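Local coordinates for gamma-D-glutamyl-L-lysine dipeptidyl-peptidase (Bacillus cereus ATCC 10987, PDB 3H41), which probably hydrolyses gamma-D-glutamyl-L-lysine bonds in cell-wall murein peptides as a cysteine peptidase, releasing the dipeptide L-Ala-gamma-D-Glu, at residues H85-P90 with F219-Y224; L148-E153 with G175-S180. All coordinates share one frame; numbering follows the deposited sequence.

Interaction 1: residues H85-P90 with F219-Y224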
loop_
_atom_site.group_PDB
_atom_site.type_symbol
_atom_site.label_atom_id
_atom_site.label_comp_id
_atom_site.label_asym_id
_atom_site.label_seq_id
_atom_site.Cartn_x
_atom_site.Cartn_y
_atom_site.Cartn_z
ATOM N N HIS A 85 -8.045 -7.006 5.402
ATOM C CA HIS A 85 -7.438 -8.317 5.251
ATOM C C HIS A 85 -6.154 -8.115 4.442
ATOM O O HIS A 85 -6.102 -7.291 3.507
ATOM C CB HIS A 85 -8.357 -9.258 4.458
ATOM C CG HIS A 85 -9.679 -9.551 5.115
ATOM N ND1 HIS A 85 -10.502 -10.582 4.695
ATOM C CD2 HIS A 85 -10.313 -8.971 6.158
ATOM C CE1 HIS A 85 -11.583 -10.617 5.455
ATOM N NE2 HIS A 85 -11.506 -9.637 6.337
ATOM N N GLY A 86 -5.131 -8.865 4.809
ATOM C CA GLY A 86 -3.892 -8.879 4.045
ATOM C C GLY A 86 -2.877 -7.854 4.485
ATOM O O GLY A 86 -1.835 -7.713 3.850
ATOM N N GLN A 87 -3.170 -7.172 5.595
ATOM C CA GLN A 87 -2.245 -6.248 6.202
ATOM C C GLN A 87 -1.979 -6.699 7.624
ATOM O O GLN A 87 -2.663 -6.288 8.561
ATOM C CB GLN A 87 -2.791 -4.824 6.125
ATOM C CG GLN A 87 -2.844 -4.299 4.680
ATOM C CD GLN A 87 -3.095 -2.799 4.610
ATOM O OE1 GLN A 87 -3.174 -2.122 5.642
ATOM N NE2 GLN A 87 -3.257 -2.277 3.388
ATOM N N PRO A 88 -0.997 -7.589 7.792
ATOM C CA PRO A 88 -0.822 -8.171 9.138
ATOM C C PRO A 88 -0.399 -7.165 10.215
ATOM O O PRO A 88 0.360 -6.227 9.944
ATOM C CB PRO A 88 0.270 -9.215 8.923
ATOM C CG PRO A 88 0.195 -9.550 7.461
ATOM C CD PRO A 88 -0.111 -8.230 6.811
ATOM N N THR A 89 -0.959 -7.331 11.408
ATOM C CA THR A 89 -0.605 -6.506 12.547
ATOM C C THR A 89 -0.845 -7.313 13.829
ATOM O O THR A 89 -1.812 -8.070 13.901
ATOM C CB THR A 89 -1.429 -5.209 12.604
ATOM O OG1 THR A 89 -1.251 -4.579 13.882
ATOM C CG2 THR A 89 -2.928 -5.452 12.295
ATOM N N PRO A 90 0.031 -7.156 14.829
ATOM C CA PRO A 90 -0.252 -7.797 16.129
ATOM C C PRO A 90 -1.481 -7.225 16.829
ATOM O O PRO A 90 -1.935 -7.818 17.802
ATOM C CB PRO A 90 1.003 -7.497 16.972
ATOM C CG PRO A 90 1.634 -6.318 16.325
ATOM C CD PRO A 90 1.308 -6.439 14.834
ATOM N N PHE A 219 5.574 1.351 1.874
ATOM C CA PHE A 219 6.439 1.107 0.702
ATOM C C PHE A 219 6.997 -0.313 0.725
ATOM O O PHE A 219 6.820 -1.070 -0.225
ATOM C CB PHE A 219 7.562 2.132 0.745
ATOM C CG PHE A 219 8.529 2.099 -0.411
ATOM C CD1 PHE A 219 8.107 2.334 -1.722
ATOM C CD2 PHE A 219 9.878 1.972 -0.169
ATOM C CE1 PHE A 219 9.029 2.401 -2.767
ATOM C CE2 PHE A 219 10.825 2.042 -1.215
ATOM C CZ PHE A 219 10.391 2.243 -2.511
ATOM N N THR A 220 7.684 -0.663 1.801
ATOM C CA THR A 220 8.218 -2.010 1.947
ATOM C C THR A 220 7.107 -3.105 1.915
ATOM O O THR A 220 7.234 -4.102 1.215
ATOM C CB THR A 220 9.129 -2.140 3.188
ATOM O OG1 THR A 220 8.397 -1.849 4.376
ATOM C CG2 THR A 220 10.326 -1.180 3.062
ATOM N N HIS A 221 6.022 -2.906 2.635
ATOM C CA HIS A 221 4.920 -3.868 2.636
ATOM C C HIS A 221 4.391 -4.054 1.223
ATOM O O HIS A 221 4.189 -5.184 0.789
ATOM C CB HIS A 221 3.803 -3.387 3.569
ATOM C CG HIS A 221 2.516 -4.133 3.416
ATOM N ND1 HIS A 221 2.322 -5.381 3.968
ATOM C CD2 HIS A 221 1.369 -3.815 2.774
ATOM C CE1 HIS A 221 1.088 -5.780 3.709
ATOM N NE2 HIS A 221 0.488 -4.857 2.981
ATOM N N THR A 222 4.207 -2.947 0.499
ATOM C CA THR A 222 3.658 -3.003 -0.883
ATOM C C THR A 222 4.586 -3.680 -1.885
ATOM O O THR A 222 4.139 -4.475 -2.700
ATOM C CB THR A 222 3.254 -1.592 -1.379
ATOM O OG1 THR A 222 2.209 -1.087 -0.529
ATOM C CG2 THR A 222 2.776 -1.615 -2.859
ATOM N N ILE A 223 5.880 -3.408 -1.791
ATOM C CA ILE A 223 6.883 -3.996 -2.684
ATOM C C ILE A 223 6.889 -5.510 -2.491
ATOM O O ILE A 223 6.799 -6.274 -3.469
ATOM C CB ILE A 223 8.289 -3.467 -2.377
ATOM C CG1 ILE A 223 8.446 -2.040 -2.911
ATOM C CG2 ILE A 223 9.363 -4.360 -3.002
ATOM C CD1 ILE A 223 9.717 -1.384 -2.454
ATOM N N TYR A 224 6.943 -5.944 -1.229
ATOM C CA TYR A 224 6.943 -7.397 -0.969
ATOM C C TYR A 224 5.627 -8.062 -1.335
ATOM O O TYR A 224 5.646 -9.121 -1.951
ATOM C CB TYR A 224 7.357 -7.695 0.472
ATOM C CG TYR A 224 8.851 -7.804 0.610
ATOM C CD1 TYR A 224 9.500 -9.059 0.425
ATOM C CD2 TYR A 224 9.646 -6.708 0.898
ATOM C CE1 TYR A 224 10.846 -9.186 0.534
ATOM C CE2 TYR A 224 11.028 -6.843 1.000
ATOM C CZ TYR A 224 11.609 -8.101 0.824
ATOM O OH TYR A 224 12.960 -8.284 0.901
HETATM O O HOH W 1 -1.972 -4.507 1.463
#
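H221 reaches from helix 218-225 to the loop residues G86-P88, and its imidazole makes all the direct contacts between the two segments. From CB, which points at the loop, the side chain leaves with CG anti to the backbone N (chi1 167°), a setting that carries the ring outward from the helix. ND1 does not serve the loop: it is hydrogen-bonded to the backbone O of I231. Next round the ring, CE1 is 3.5 Å from the O of G86, which lies at the ring edge, near its plane. That carbonyl O accepts a hydrogen bond from NZ of K225, and CD of P88 approaches CE1 obliquely at 4.1 Å. NE2, at the far end, lies 3.8 Å from CG of Q87 and is hydrogen-bonded at 2.9 Å to a water sitting at the ring edge, in plane. That water accepts a bond from NE2 of Q87 at 3.2 Å, so it bridges two side chains that cross at about a right angle, amide and ring planes 73° apart. The Q87 amide is held at both ends, OE1 by OG1 of T62 and NE2 also by the O of Q63. The contact thus joins the connection between strands 79-84 and 96-101 of the N-terminal SH3 domain to a helix of the NlpC/P60 domain, with Q87 packing on Y96 and H221 on Q238 of helix 235-238.

Interaction 2: residues L148-E153 with G175-S180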
loop_
_atom_site.group_PDB
_atom_site.type_symbol
_atom_site.label_atom_id
_atom_site.label_comp_id
_atom_site.label_asym_id
_atom_site.label_seq_id
_atom_site.Cartn_x
_atom_site.Cartn_y
_atom_site.Cartn_z
ATOM N N LEU A 148 -7.551 -7.225 -9.529
ATOM C CA LEU A 148 -8.932 -7.410 -9.938
ATOM C C LEU A 148 -9.083 -8.697 -10.753
ATOM O O LEU A 148 -8.200 -9.044 -11.556
ATOM C CB LEU A 148 -9.421 -6.206 -10.732
ATOM C CG LEU A 148 -9.420 -4.865 -9.985
ATOM C CD1 LEU A 148 -9.491 -3.717 -10.985
ATOM C CD2 LEU A 148 -10.543 -4.748 -8.955
ATOM N N PRO A 149 -10.205 -9.396 -10.571
ATOM C CA PRO A 149 -10.363 -10.659 -11.315
ATOM C C PRO A 149 -10.287 -10.479 -12.842
ATOM O O PRO A 149 -10.884 -9.550 -13.392
ATOM C CB PRO A 149 -11.766 -11.122 -10.921
ATOM C CG PRO A 149 -12.077 -10.443 -9.640
ATOM C CD PRO A 149 -11.340 -9.139 -9.678
ATOM N N LEU A 150 -9.567 -11.373 -13.501
ATOM C CA LEU A 150 -9.388 -11.333 -14.931
ATOM C C LEU A 150 -10.637 -11.935 -15.556
ATOM O O LEU A 150 -11.029 -13.042 -15.182
ATOM C CB LEU A 150 -8.187 -12.157 -15.348
ATOM C CG LEU A 150 -7.872 -12.336 -16.842
ATOM C CD1 LEU A 150 -7.480 -11.010 -17.493
ATOM C CD2 LEU A 150 -6.752 -13.390 -16.974
ATOM N N LEU A 151 -11.236 -11.209 -16.504
ATOM C CA LEU A 151 -12.343 -11.758 -17.276
ATOM C C LEU A 151 -11.940 -12.271 -18.659
ATOM O O LEU A 151 -12.452 -13.293 -19.107
ATOM C CB LEU A 151 -13.450 -10.740 -17.395
ATOM C CG LEU A 151 -14.035 -10.203 -16.087
ATOM C CD1 LEU A 151 -14.933 -9.013 -16.385
ATOM C CD2 LEU A 151 -14.777 -11.279 -15.320
ATOM N N SER A 152 -11.051 -11.555 -19.335
ATOM C CA SER A 152 -10.629 -11.886 -20.702
ATOM C C SER A 152 -9.418 -11.039 -21.066
ATOM O O SER A 152 -9.083 -10.097 -20.376
ATOM C CB SER A 152 -11.776 -11.733 -21.733
ATOM O OG SER A 152 -12.218 -10.397 -21.879
ATOM N N GLU A 153 -8.751 -11.422 -22.134
ATOM C CA GLU A 153 -7.520 -10.781 -22.612
ATOM C C GLU A 153 -7.562 -10.726 -24.132
ATOM O O GLU A 153 -7.930 -11.727 -24.783
ATOM C CB GLU A 153 -6.331 -11.632 -22.209
ATOM C CG GLU A 153 -4.974 -11.088 -22.677
ATOM C CD GLU A 153 -3.813 -11.981 -22.273
ATOM O OE1 GLU A 153 -4.055 -13.053 -21.703
ATOM O OE2 GLU A 153 -2.649 -11.617 -22.539
ATOM N N GLY A 175 -0.237 -3.980 -16.520
ATOM C CA GLY A 175 -0.539 -5.049 -15.572
ATOM C C GLY A 175 0.052 -6.381 -15.971
ATOM O O GLY A 175 0.636 -6.527 -17.059
ATOM N N THR A 176 -0.112 -7.349 -15.075
ATOM C CA THR A 176 0.363 -8.720 -15.227
ATOM C C THR A 176 -0.724 -9.627 -14.681
ATOM O O THR A 176 -1.309 -9.265 -13.665
ATOM C CB THR A 176 1.610 -8.907 -14.320
ATOM O OG1 THR A 176 2.654 -8.007 -14.737
ATOM C CG2 THR A 176 2.108 -10.346 -14.318
ATOM N N PHE A 177 -0.956 -10.806 -15.247
ATOM C CA PHE A 177 -1.898 -11.676 -14.546
ATOM C C PHE A 177 -1.242 -12.831 -13.826
ATOM O O PHE A 177 -0.143 -13.259 -14.172
ATOM C CB PHE A 177 -3.129 -12.082 -15.377
ATOM C CG PHE A 177 -2.916 -13.237 -16.282
ATOM C CD1 PHE A 177 -3.133 -14.524 -15.833
ATOM C CD2 PHE A 177 -2.549 -13.024 -17.607
ATOM C CE1 PHE A 177 -2.962 -15.597 -16.671
ATOM C CE2 PHE A 177 -2.375 -14.087 -18.466
ATOM C CZ PHE A 177 -2.585 -15.383 -18.002
ATOM N N TYR A 178 -1.914 -13.257 -12.772
ATOM C CA TYR A 178 -1.441 -14.310 -11.872
ATOM C C TYR A 178 -2.618 -15.158 -11.398
ATOM O O TYR A 178 -3.739 -14.655 -11.276
ATOM C CB TYR A 178 -0.774 -13.700 -10.634
ATOM C CG TYR A 178 0.494 -12.876 -10.849
ATOM C CD1 TYR A 178 1.695 -13.477 -11.234
ATOM C CD2 TYR A 178 0.506 -11.510 -10.569
ATOM C CE1 TYR A 178 2.867 -12.714 -11.405
ATOM C CE2 TYR A 178 1.657 -10.754 -10.708
ATOM C CZ TYR A 178 2.837 -11.366 -11.114
ATOM O OH TYR A 178 3.960 -10.590 -11.224
ATOM N N ARG A 179 -2.359 -16.431 -11.069
ATOM C CA ARG A 179 -3.412 -17.352 -10.618
ATOM C C ARG A 179 -3.907 -17.014 -9.216
ATOM O O ARG A 179 -5.098 -17.164 -8.916
ATOM C CB ARG A 179 -2.906 -18.804 -10.685
ATOM C CG ARG A 179 -2.273 -19.157 -12.030
ATOM N N SER A 180 -3.007 -16.529 -8.367
ATOM C CA SER A 180 -3.311 -16.195 -6.966
ATOM C C SER A 180 -2.076 -15.581 -6.321
ATOM O O SER A 180 -0.994 -15.636 -6.923
ATOM C CB SER A 180 -3.677 -17.444 -6.175
ATOM O OG SER A 180 -2.553 -18.271 -6.037
#
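L150 and F177 meet methyl to ring: CD2 of the leucine sits over one face of the phenyl group, 4.1 Å from the ring centroid and 20° off the ring normal, which makes this a CH-pi contact. The methyl is displaced toward the rim, and its nearest ring atom is CG of F177 at 3.9 Å. Both side chains set off from their backbones toward the other strand. In F177 the ring is placed by a first torsion that puts CG between the backbone N and the carbonyl carbon (chi1 83°), while L150 extends its branch with CG anti to N.

Between the two strands runs 119-122, antiparallel to each of them in the sheet of the second SH3b domain; L150 pairs with P118 through the backbone and its side chain rests on V120. The contact is therefore made by side chains reaching over an intervening strand, with the closest CA atoms, those of L150 and F177, 7.5 Å apart. On its other edge, strand 147-153 carries a classic beta bulge, where L151 and S152 both face R159.

Beyond the bulge E153 comes to the same side of the phenyl ring, farther out, at the CE2 end. Its extended chain brings OE1 to 3.8 Å from CE2 of F177, an oblique approach in which the carboxylate and ring planes stand 75° apart. The other oxygen, OE2, forms a salt bridge with NZ of K172. Y158, from strand 157-161, touches both E153 and F177 on this solvent-facing side of the sheet.

In the fold
The two contacts lie at different levels of the architecture: interaction 1 joins one domain to another, whereas interaction 2 stays within the second SH3b domain. Both strands of interaction 2 fall within the 128 residues that separate the two halves of interaction 1, yet the two contacts do not touch; their centres are 21 Å apart and their nearest atoms about 9 Å. Interaction 1 borders the substrate pocket. The side chain of Q87 is about 7 Å from the bound alanine and about 4 Å from that of substrate-binding Y96, and the side chain of H221 is about 9 Å from the bound D-glutamic acid. Interaction 2 lies at the surface, away from these sites.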